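Local coordinates for zinc transport protein ZntB (Vibrio parahaemolyticus RIMD 2210633, PDB 3CK6) that probably imports zinc ions across the inner membrane together with protons, its cytoplasmic domain assembling into a funnel-shaped homopentamer of the CorA metal transporter family, at residues 180-194 with 216-230. The protein carries 1 engineered substitution. Sequence-based numbering, arbitrary orientation.
Sequences LISIKRFIRPQQYAI and HNNITRINETIEFYL
Lys184 and Glu227 form a salt bridge between helices 173-199 and 209-246 of the CorA-type cytoplasmic funnel, an antiparallel pair; the axes of the two segments approach to 9.2 Å, with 154° between their N-to-C directions. The lysine chain is extended from CB to NZ and crosses the glutamate at about a right angle; its NZ meets the syn side of Glu227 OE1 at 2.5 Å. Arg188 joins the network at long range: Glu227 OE1 lies 3.8 Å from Arg188 NH2 but well out of the guanidinium plane, so no N-H points at it and charge alone links them.

Asn223 supplies the second polar link. Its ND2 donates to Ile187 O at 3.0 Å with a nearly straight N-H (170°), the acceptor lying in the amide plane but the donor above the carbonyl plane. Gln191 N reaches the same oxygen from the opposite face, so this carbonyl serves both its own helix and its neighbour. A water lies within hydrogen-bonding distance of Asn223 O and OD1 and accepts a weak bond from Arg188 NH2.

Farther in, knobs-into-holes packing takes over. Ile187 fits among Ile219, Ile222, Asn223 and Ile226, and Ile149 of helix 134-161 also touches it. Ile219 is a return knob among Ile187, Gln190, Gln191 and Ile194; with CG1 anti to its backbone N (chi1 -175°), it brings CD1 to 3.6 Å from Ile187 CG2. Toward the other end, Ile226 sits among Leu180, Ile183, Lys184 and Ile187. Beyond it, Leu180 crosses Tyr229 at about a right angle, its CD1 resting 3.7 Å from Tyr229 CB while CD2 lies at the edge of the ring.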
ATOM      1  N   LEU E 180       2.016 -13.073  19.241  1.00 29.18           N
ATOM      2  CA  LEU E 180       1.299 -12.521  18.092  1.00 28.55           C
ATOM      3  C   LEU E 180       2.212 -12.243  16.907  1.00 28.14           C
ATOM      4  O   LEU E 180       1.877 -12.653  15.811  1.00 27.39           O
ATOM      5  CB  LEU E 180       0.503 -11.262  18.465  1.00 28.57           C
ATOM      6  CG  LEU E 180      -0.718 -11.436  19.378  1.00 29.07           C
ATOM      7  CD1 LEU E 180      -1.066 -10.112  20.074  1.00 28.53           C
ATOM      8  CD2 LEU E 180      -1.907 -11.958  18.552  1.00 27.09           C
ATOM      9  N   ILE E 181       3.361 -11.585  17.103  1.00 27.89           N
ATOM     10  CA  ILE E 181       4.256 -11.354  15.944  1.00 28.79           C
ATOM     11  C   ILE E 181       4.840 -12.642  15.357  1.00 29.33           C
ATOM     12  O   ILE E 181       4.997 -12.741  14.125  1.00 29.85           O
ATOM     13  CB  ILE E 181       5.335 -10.264  16.134  1.00 29.04           C
ATOM     14  CG1 ILE E 181       6.398 -10.708  17.151  1.00 28.16           C
ATOM     15  CG2 ILE E 181       4.659  -8.906  16.491  1.00 29.58           C
ATOM     16  CD1 ILE E 181       7.727  -9.884  17.139  1.00 29.48           C
ATOM     17  N   SER E 182       5.106 -13.626  16.221  1.00 29.55           N
ATOM     18  CA  SER E 182       5.541 -14.959  15.788  1.00 30.59           C
ATOM     19  C   SER E 182       4.492 -15.630  14.888  1.00 30.67           C
ATOM     20  O   SER E 182       4.860 -16.200  13.857  1.00 31.65           O
ATOM     21  CB  SER E 182       5.890 -15.858  16.979  1.00 30.31           C
ATOM     22  OG  SER E 182       6.908 -15.290  17.789  1.00 32.92           O
ATOM     23  N   ILE E 183       3.212 -15.561  15.277  1.00 31.16           N
ATOM     24  CA  ILE E 183       2.075 -16.087  14.473  1.00 31.41           C
ATOM     25  C   ILE E 183       1.922 -15.316  13.181  1.00 31.04           C
ATOM     26  O   ILE E 183       1.710 -15.913  12.090  1.00 31.14           O
ATOM     27  CB  ILE E 183       0.673 -15.973  15.224  1.00 30.86           C
ATOM     28  CG1 ILE E 183       0.644 -16.726  16.562  1.00 34.95           C
ATOM     29  CG2 ILE E 183      -0.470 -16.475  14.366  1.00 33.46           C
ATOM     30  CD1 ILE E 183       1.366 -18.049  16.608  1.00 34.24           C
ATOM     31  N   LYS E 184       1.977 -13.990  13.299  1.00 30.02           N
ATOM     32  CA  LYS E 184       1.692 -13.107  12.156  1.00 30.14           C
ATOM     33  C   LYS E 184       2.686 -13.355  11.017  1.00 29.14           C
ATOM     34  O   LYS E 184       2.315 -13.313   9.841  1.00 27.29           O
ATOM     35  CB  LYS E 184       1.731 -11.642  12.572  1.00 30.64           C
ATOM     36  CG  LYS E 184       1.659 -10.678  11.387  1.00 33.24           C
ATOM     37  CD  LYS E 184       1.692  -9.234  11.888  1.00 37.12           C
ATOM     38  CE  LYS E 184       1.708  -8.254  10.712  1.00 38.31           C
ATOM     39  NZ  LYS E 184       1.401  -6.872  11.180  1.00 41.58           N
ATOM     40  N   ARG E 185       3.934 -13.637  11.398  1.00 27.91           N
ATOM     41  CA  ARG E 185       5.021 -13.937  10.468  1.00 27.66           C
ATOM     42  C   ARG E 185       4.614 -14.960   9.399  1.00 28.06           C
ATOM     43  O   ARG E 185       5.009 -14.840   8.232  1.00 27.17           O
ATOM     44  CB  ARG E 185       6.248 -14.435  11.247  1.00 27.64           C
ATOM     45  CG  ARG E 185       7.430 -14.903  10.391  1.00 27.62           C
ATOM     46  CD  ARG E 185       8.458 -15.592  11.270  1.00 27.55           C
ATOM     47  NE  ARG E 185       9.662 -15.983  10.539  1.00 29.21           N
ATOM     48  CZ  ARG E 185      10.683 -16.632  11.077  1.00 28.19           C
ATOM     49  NH1 ARG E 185      10.655 -16.961  12.378  1.00 27.41           N
ATOM     50  NH2 ARG E 185      11.757 -16.939  10.316  1.00 27.53           N
ATOM     51  N   PHE E 186       3.827 -15.952   9.808  1.00 28.94           N
ATOM     52  CA  PHE E 186       3.375 -17.026   8.907  1.00 29.44           C
ATOM     53  C   PHE E 186       1.916 -16.926   8.456  1.00 29.88           C
ATOM     54  O   PHE E 186       1.539 -17.444   7.398  1.00 28.29           O
ATOM     55  CB  PHE E 186       3.606 -18.368   9.572  1.00 29.38           C
ATOM     56  CG  PHE E 186       5.062 -18.624   9.895  1.00 31.73           C
ATOM     57  CD1 PHE E 186       6.011 -18.643   8.872  1.00 32.35           C
ATOM     58  CD2 PHE E 186       5.475 -18.806  11.204  1.00 29.86           C
ATOM     59  CE1 PHE E 186       7.365 -18.881   9.141  1.00 32.13           C
ATOM     60  CE2 PHE E 186       6.842 -19.039  11.492  1.00 32.06           C
ATOM     61  CZ  PHE E 186       7.780 -19.075  10.444  1.00 30.98           C
ATOM     62  N   ILE E 187       1.093 -16.305   9.278  1.00 30.05           N
ATOM     63  CA  ILE E 187      -0.329 -16.295   8.995  1.00 31.56           C
ATOM     64  C   ILE E 187      -0.711 -15.317   7.884  1.00 31.57           C
ATOM     65  O   ILE E 187      -1.603 -15.596   7.092  1.00 29.91           O
ATOM     66  CB  ILE E 187      -1.149 -16.239  10.295  1.00 32.20           C
ATOM     67  CG1 ILE E 187      -0.978 -17.602  10.977  1.00 33.53           C
ATOM     68  CG2 ILE E 187      -2.618 -15.975  10.012  1.00 32.71           C
ATOM     69  CD1 ILE E 187      -1.762 -17.771  12.244  1.00 40.30           C
ATOM     70  N   ARG E 188       0.024 -14.211   7.785  1.00 32.03           N
ATOM     71  CA  ARG E 188      -0.092 -13.320   6.628  1.00 32.56           C
ATOM     72  C   ARG E 188       0.196 -14.057   5.284  1.00 31.68           C
ATOM     73  O   ARG E 188      -0.676 -14.095   4.402  1.00 31.50           O
ATOM     74  CB  ARG E 188       0.785 -12.075   6.836  1.00 33.42           C
ATOM     75  CG  ARG E 188       0.530 -10.935   5.860  1.00 39.15           C
ATOM     76  CD  ARG E 188       0.834  -9.583   6.528  1.00 47.33           C
ATOM     77  NE  ARG E 188      -0.261  -8.623   6.323  1.00 52.05           N
ATOM     78  CZ  ARG E 188      -1.287  -8.443   7.158  1.00 55.29           C
ATOM     79  NH1 ARG E 188      -2.230  -7.554   6.857  1.00 56.70           N
ATOM     80  NH2 ARG E 188      -1.381  -9.144   8.293  1.00 55.59           N
ATOM     81  N   PRO E 189       1.394 -14.686   5.128  1.00 30.31           N
ATOM     82  CA  PRO E 189       1.633 -15.523   3.926  1.00 29.69           C
ATOM     83  C   PRO E 189       0.610 -16.642   3.680  1.00 28.76           C
ATOM     84  O   PRO E 189       0.326 -16.957   2.514  1.00 29.07           O
ATOM     85  CB  PRO E 189       2.994 -16.173   4.212  1.00 29.28           C
ATOM     86  CG  PRO E 189       3.649 -15.316   5.157  1.00 30.07           C
ATOM     87  CD  PRO E 189       2.594 -14.623   5.986  1.00 30.33           C
ATOM     88  N   GLN E 190       0.084 -17.246   4.751  1.00 28.03           N
ATOM     89  CA  GLN E 190      -0.920 -18.317   4.634  1.00 27.77           C
ATOM     90  C   GLN E 190      -2.165 -17.813   3.932  1.00 27.61           C
ATOM     91  O   GLN E 190      -2.769 -18.523   3.123  1.00 27.80           O
ATOM     92  CB  GLN E 190      -1.307 -18.835   6.020  1.00 29.02           C
ATOM     93  CG  GLN E 190      -2.129 -20.145   6.041  1.00 28.40           C
ATOM     94  CD  GLN E 190      -1.430 -21.209   6.888  1.00 31.04           C
ATOM     95  OE1 GLN E 190      -0.205 -21.326   6.829  1.00 28.80           O
ATOM     96  NE2 GLN E 190      -2.191 -21.950   7.710  1.00 29.84           N
ATOM     97  N   GLN E 191      -2.568 -16.595   4.265  1.00 27.85           N
ATOM     98  CA  GLN E 191      -3.700 -15.961   3.585  1.00 27.61           C
ATOM     99  C   GLN E 191      -3.452 -15.867   2.077  1.00 27.74           C
ATOM    100  O   GLN E 191      -4.331 -16.198   1.284  1.00 26.25           O
ATOM    101  CB  GLN E 191      -3.980 -14.575   4.174  1.00 28.36           C
ATOM    102  CG  GLN E 191      -5.280 -13.930   3.627  1.00 28.00           C
ATOM    103  CD  GLN E 191      -5.467 -12.507   4.129  1.00 28.90           C
ATOM    104  OE1 GLN E 191      -5.309 -12.224   5.309  1.00 31.45           O
ATOM    105  NE2 GLN E 191      -5.774 -11.606   3.219  1.00 32.66           N
ATOM    106  N   TYR E 192      -2.267 -15.395   1.693  1.00 28.22           N
ATOM    107  CA  TYR E 192      -1.923 -15.266   0.291  1.00 29.54           C
ATOM    108  C   TYR E 192      -1.791 -16.621  -0.423  1.00 28.83           C
ATOM    109  O   TYR E 192      -2.144 -16.715  -1.590  1.00 29.05           O
ATOM    110  CB  TYR E 192      -0.692 -14.390   0.070  1.00 31.60           C
ATOM    111  CG  TYR E 192      -0.743 -13.041   0.780  1.00 36.32           C
ATOM    112  CD1 TYR E 192       0.386 -12.548   1.441  1.00 39.49           C
ATOM    113  CD2 TYR E 192      -1.923 -12.279   0.823  1.00 39.55           C
ATOM    114  CE1 TYR E 192       0.358 -11.323   2.109  1.00 41.52           C
ATOM    115  CE2 TYR E 192      -1.964 -11.036   1.505  1.00 41.00           C
ATOM    116  CZ  TYR E 192      -0.811 -10.578   2.136  1.00 40.04           C
ATOM    117  OH  TYR E 192      -0.805  -9.371   2.815  1.00 42.36           O
ATOM    118  N   ALA E 193      -1.299 -17.645   0.285  1.00 27.83           N
ATOM    119  CA  ALA E 193      -1.147 -18.999  -0.250  1.00 27.69           C
ATOM    120  C   ALA E 193      -2.523 -19.581  -0.594  1.00 27.24           C
ATOM    121  O   ALA E 193      -2.724 -20.139  -1.681  1.00 26.75           O
ATOM    122  CB  ALA E 193      -0.407 -19.908   0.748  1.00 27.70           C
ATOM    123  N   ILE E 194      -3.480 -19.382   0.308  1.00 27.05           N
ATOM    124  CA  ILE E 194      -4.850 -19.827   0.076  1.00 26.87           C
ATOM    125  C   ILE E 194      -5.509 -19.042  -1.071  1.00 27.85           C
ATOM    126  O   ILE E 194      -6.213 -19.622  -1.912  1.00 27.09           O
ATOM    127  CB  ILE E 194      -5.689 -19.809   1.402  1.00 26.61           C
ATOM    128  CG1 ILE E 194      -5.117 -20.848   2.386  1.00 25.38           C
ATOM    129  CG2 ILE E 194      -7.226 -20.068   1.088  1.00 26.17           C
ATOM    130  CD1 ILE E 194      -5.477 -20.626   3.885  1.00 27.86           C
ATOM    131  N   HIS E 216     -10.773 -19.176   2.884  1.00 26.57           N
ATOM    132  CA  HIS E 216     -10.074 -17.911   2.671  1.00 26.55           C
ATOM    133  C   HIS E 216     -10.604 -16.769   3.578  1.00 26.11           C
ATOM    134  O   HIS E 216      -9.819 -15.996   4.123  1.00 24.15           O
ATOM    135  CB  HIS E 216     -10.151 -17.498   1.191  1.00 26.69           C
ATOM    136  CG  HIS E 216      -9.339 -16.288   0.877  1.00 30.47           C
ATOM    137  ND1 HIS E 216      -9.843 -15.213   0.186  1.00 35.57           N
ATOM    138  CD2 HIS E 216      -8.062 -15.963   1.201  1.00 33.83           C
ATOM    139  CE1 HIS E 216      -8.912 -14.278   0.088  1.00 36.10           C
ATOM    140  NE2 HIS E 216      -7.821 -14.711   0.690  1.00 34.90           N
ATOM    141  N   ASN E 217     -11.931 -16.659   3.693  1.00 25.21           N
ATOM    142  CA  ASN E 217     -12.545 -15.675   4.586  1.00 26.18           C
ATOM    143  C   ASN E 217     -12.107 -15.909   6.040  1.00 25.68           C
ATOM    144  O   ASN E 217     -11.808 -14.956   6.770  1.00 24.90           O
ATOM    145  CB  ASN E 217     -14.061 -15.677   4.483  1.00 26.40           C
ATOM    146  CG  ASN E 217     -14.682 -14.402   5.067  1.00 28.19           C
ATOM    147  OD1 ASN E 217     -14.250 -13.296   4.748  1.00 26.69           O
ATOM    148  ND2 ASN E 217     -15.696 -14.559   5.914  1.00 28.56           N
ATOM    149  N   ASN E 218     -12.068 -17.173   6.455  1.00 25.95           N
ATOM    150  CA  ASN E 218     -11.571 -17.499   7.805  1.00 26.07           C
ATOM    151  C   ASN E 218     -10.126 -17.089   8.089  1.00 26.32           C
ATOM    152  O   ASN E 218      -9.838 -16.578   9.175  1.00 25.21           O
ATOM    153  CB  ASN E 218     -11.792 -18.979   8.138  1.00 26.47           C
ATOM    154  CG  ASN E 218     -13.266 -19.300   8.371  1.00 27.77           C
ATOM    155  OD1 ASN E 218     -14.027 -18.421   8.738  1.00 29.10           O
ATOM    156  ND2 ASN E 218     -13.676 -20.545   8.113  1.00 29.70           N
ATOM    157  N   ILE E 219      -9.214 -17.340   7.151  1.00 26.34           N
ATOM    158  CA  ILE E 219      -7.799 -16.948   7.368  1.00 26.53           C
ATOM    159  C   ILE E 219      -7.676 -15.408   7.371  1.00 26.20           C
ATOM    160  O   ILE E 219      -6.938 -14.860   8.163  1.00 25.29           O
ATOM    161  CB  ILE E 219      -6.797 -17.617   6.382  1.00 26.32           C
ATOM    162  CG1 ILE E 219      -5.330 -17.261   6.742  1.00 29.07           C
ATOM    163  CG2 ILE E 219      -7.092 -17.249   4.956  1.00 27.90           C
ATOM    164  CD1 ILE E 219      -4.833 -17.975   7.992  1.00 33.26           C
ATOM    165  N   THR E 220      -8.458 -14.737   6.516  1.00 26.21           N
ATOM    166  CA  THR E 220      -8.493 -13.268   6.480  1.00 25.91           C
ATOM    167  C   THR E 220      -8.970 -12.738   7.829  1.00 26.20           C
ATOM    168  O   THR E 220      -8.329 -11.854   8.401  1.00 26.79           O
ATOM    169  CB  THR E 220      -9.398 -12.761   5.347  1.00 25.29           C
ATOM    170  OG1 THR E 220      -8.929 -13.307   4.116  1.00 26.93           O
ATOM    171  CG2 THR E 220      -9.395 -11.220   5.255  1.00 25.17           C
ATOM    172  N   ARG E 221     -10.066 -13.305   8.342  1.00 25.50           N
ATOM    173  CA  ARG E 221     -10.554 -12.964   9.691  1.00 25.90           C
ATOM    174  C   ARG E 221      -9.466 -13.144  10.757  1.00 25.10           C
ATOM    175  O   ARG E 221      -9.276 -12.265  11.616  1.00 24.45           O
ATOM    176  CB  ARG E 221     -11.805 -13.765  10.064  1.00 25.85           C
ATOM    177  CG  ARG E 221     -12.205 -13.599  11.583  1.00 26.11           C
ATOM    178  CD  ARG E 221     -13.490 -14.444  11.870  1.00 27.42           C
ATOM    179  NE  ARG E 221     -13.276 -15.859  11.564  1.00 29.42           N
ATOM    180  CZ  ARG E 221     -12.500 -16.688  12.265  1.00 31.13           C
ATOM    181  NH1 ARG E 221     -12.368 -17.950  11.875  1.00 31.67           N
ATOM    182  NH2 ARG E 221     -11.846 -16.270  13.346  1.00 30.06           N
ATOM    183  N   ILE E 222      -8.761 -14.282  10.713  1.00 25.02           N
ATOM    184  CA  ILE E 222      -7.634 -14.521  11.632  1.00 24.85           C
ATOM    185  C   ILE E 222      -6.603 -13.389  11.597  1.00 25.44           C
ATOM    186  O   ILE E 222      -6.241 -12.840  12.667  1.00 24.46           O
ATOM    187  CB  ILE E 222      -7.004 -15.934  11.430  1.00 24.63           C
ATOM    188  CG1 ILE E 222      -8.043 -17.015  11.809  1.00 24.72           C
ATOM    189  CG2 ILE E 222      -5.633 -16.069  12.174  1.00 25.93           C
ATOM    190  CD1 ILE E 222      -7.624 -18.456  11.496  1.00 25.86           C
ATOM    191  N   ASN E 223      -6.155 -13.018  10.395  1.00 25.07           N
ATOM    192  CA  ASN E 223      -5.186 -11.925  10.219  1.00 25.89           C
ATOM    193  C   ASN E 223      -5.683 -10.600  10.791  1.00 25.66           C
ATOM    194  O   ASN E 223      -4.934  -9.906  11.465  1.00 25.59           O
ATOM    195  CB  ASN E 223      -4.781 -11.750   8.746  1.00 26.37           C
ATOM    196  CG  ASN E 223      -3.636 -12.654   8.351  1.00 27.79           C
ATOM    197  OD1 ASN E 223      -2.502 -12.443   8.762  1.00 31.96           O
ATOM    198  ND2 ASN E 223      -3.929 -13.691   7.572  1.00 27.09           N
ATOM    199  N   GLU E 224      -6.944 -10.270  10.549  1.00 24.85           N
ATOM    200  CA  GLU E 224      -7.533  -9.061  11.127  1.00 25.13           C
ATOM    201  C   GLU E 224      -7.616  -9.090  12.644  1.00 25.14           C
ATOM    202  O   GLU E 224      -7.430  -8.071  13.278  1.00 25.71           O
ATOM    203  CB  GLU E 224      -8.900  -8.763  10.533  1.00 24.49           C
ATOM    204  CG  GLU E 224      -8.801  -8.514   9.023  1.00 24.97           C
ATOM    205  CD  GLU E 224     -10.139  -8.453   8.302  1.00 25.86           C
ATOM    206  OE1 GLU E 224     -11.196  -8.914   8.829  1.00 27.94           O
ATOM    207  OE2 GLU E 224     -10.112  -7.937   7.161  1.00 24.99           O
ATOM    208  N   THR E 225      -7.917 -10.257  13.205  1.00 25.52           N
ATOM    209  CA  THR E 225      -7.990 -10.434  14.651  1.00 25.33           C
ATOM    210  C   THR E 225      -6.620 -10.232  15.303  1.00 25.52           C
ATOM    211  O   THR E 225      -6.505  -9.553  16.337  1.00 24.85           O
ATOM    212  CB  THR E 225      -8.574 -11.813  15.013  1.00 25.41           C
ATOM    213  OG1 THR E 225      -9.975 -11.782  14.768  1.00 24.79           O
ATOM    214  CG2 THR E 225      -8.384 -12.082  16.506  1.00 24.03           C
ATOM    215  N   ILE E 226      -5.597 -10.827  14.696  1.00 25.80           N
ATOM    216  CA  ILE E 226      -4.204 -10.619  15.119  1.00 27.14           C
ATOM    217  C   ILE E 226      -3.844  -9.128  15.164  1.00 27.23           C
ATOM    218  O   ILE E 226      -3.279  -8.665  16.149  1.00 27.53           O
ATOM    219  CB  ILE E 226      -3.214 -11.417  14.228  1.00 27.11           C
ATOM    220  CG1 ILE E 226      -3.352 -12.914  14.520  1.00 26.96           C
ATOM    221  CG2 ILE E 226      -1.731 -10.967  14.481  1.00 27.19           C
ATOM    222  CD1 ILE E 226      -2.478 -13.763  13.689  1.00 30.74           C
ATOM    223  N   GLU E 227      -4.175  -8.387  14.103  1.00 27.82           N
ATOM    224  CA  GLU E 227      -3.888  -6.945  14.057  1.00 28.43           C
ATOM    225  C   GLU E 227      -4.622  -6.197  15.134  1.00 27.76           C
ATOM    226  O   GLU E 227      -4.084  -5.257  15.726  1.00 28.40           O
ATOM    227  CB  GLU E 227      -4.197  -6.324  12.689  1.00 29.19           C
ATOM    228  CG  GLU E 227      -3.311  -6.825  11.589  1.00 33.14           C
ATOM    229  CD  GLU E 227      -1.846  -6.472  11.809  1.00 36.47           C
ATOM    230  OE1 GLU E 227      -1.005  -7.374  11.650  1.00 39.32           O
ATOM    231  OE2 GLU E 227      -1.547  -5.305  12.149  1.00 37.26           O
ATOM    232  N   PHE E 228      -5.842  -6.631  15.420  1.00 27.38           N
ATOM    233  CA  PHE E 228      -6.613  -6.036  16.484  1.00 25.98           C
ATOM    234  C   PHE E 228      -5.959  -6.303  17.840  1.00 25.80           C
ATOM    235  O   PHE E 228      -5.815  -5.381  18.654  1.00 23.91           O
ATOM    236  CB  PHE E 228      -8.056  -6.542  16.487  1.00 26.73           C
ATOM    237  CG  PHE E 228      -8.825  -6.129  17.698  1.00 26.95           C
ATOM    238  CD1 PHE E 228      -9.072  -4.776  17.959  1.00 23.75           C
ATOM    239  CD2 PHE E 228      -9.304  -7.088  18.582  1.00 28.39           C
ATOM    240  CE1 PHE E 228      -9.793  -4.381  19.095  1.00 26.40           C
ATOM    241  CE2 PHE E 228     -10.015  -6.718  19.710  1.00 27.28           C
ATOM    242  CZ  PHE E 228     -10.255  -5.353  19.983  1.00 27.85           C
ATOM    243  N   TYR E 229      -5.567  -7.556  18.086  1.00 25.23           N
ATOM    244  CA  TYR E 229      -4.914  -7.883  19.381  1.00 25.72           C
ATOM    245  C   TYR E 229      -3.601  -7.125  19.547  1.00 25.20           C
ATOM    246  O   TYR E 229      -3.278  -6.685  20.644  1.00 24.60           O
ATOM    247  CB  TYR E 229      -4.675  -9.383  19.537  1.00 25.55           C
ATOM    248  CG  TYR E 229      -5.939 -10.210  19.707  1.00 24.99           C
ATOM    249  CD1 TYR E 229      -7.145  -9.632  20.131  1.00 24.67           C
ATOM    250  CD2 TYR E 229      -5.917 -11.572  19.464  1.00 26.90           C
ATOM    251  CE1 TYR E 229      -8.298 -10.403  20.300  1.00 26.82           C
ATOM    252  CE2 TYR E 229      -7.062 -12.354  19.620  1.00 28.08           C
ATOM    253  CZ  TYR E 229      -8.242 -11.771  20.029  1.00 27.97           C
ATOM    254  OH  TYR E 229      -9.359 -12.568  20.168  1.00 28.80           O
ATOM    255  N   LEU E 230      -2.848  -6.987  18.460  1.00 25.40           N
ATOM    256  CA  LEU E 230      -1.605  -6.205  18.485  1.00 26.16           C
ATOM    257  C   LEU E 230      -1.914  -4.747  18.813  1.00 26.56           C
ATOM    258  O   LEU E 230      -1.146  -4.097  19.507  1.00 26.24           O
ATOM    259  CB  LEU E 230      -0.862  -6.311  17.173  1.00 25.79           C
ATOM    260  CG  LEU E 230      -0.027  -7.556  16.897  1.00 27.56           C
ATOM    261  CD1 LEU E 230       0.318  -7.545  15.423  1.00 28.26           C
ATOM    262  CD2 LEU E 230       1.225  -7.511  17.759  1.00 28.04           C
TER
HETATM  263  O   HOH W   1      -2.158 -10.297  10.811  1.00 37.76           O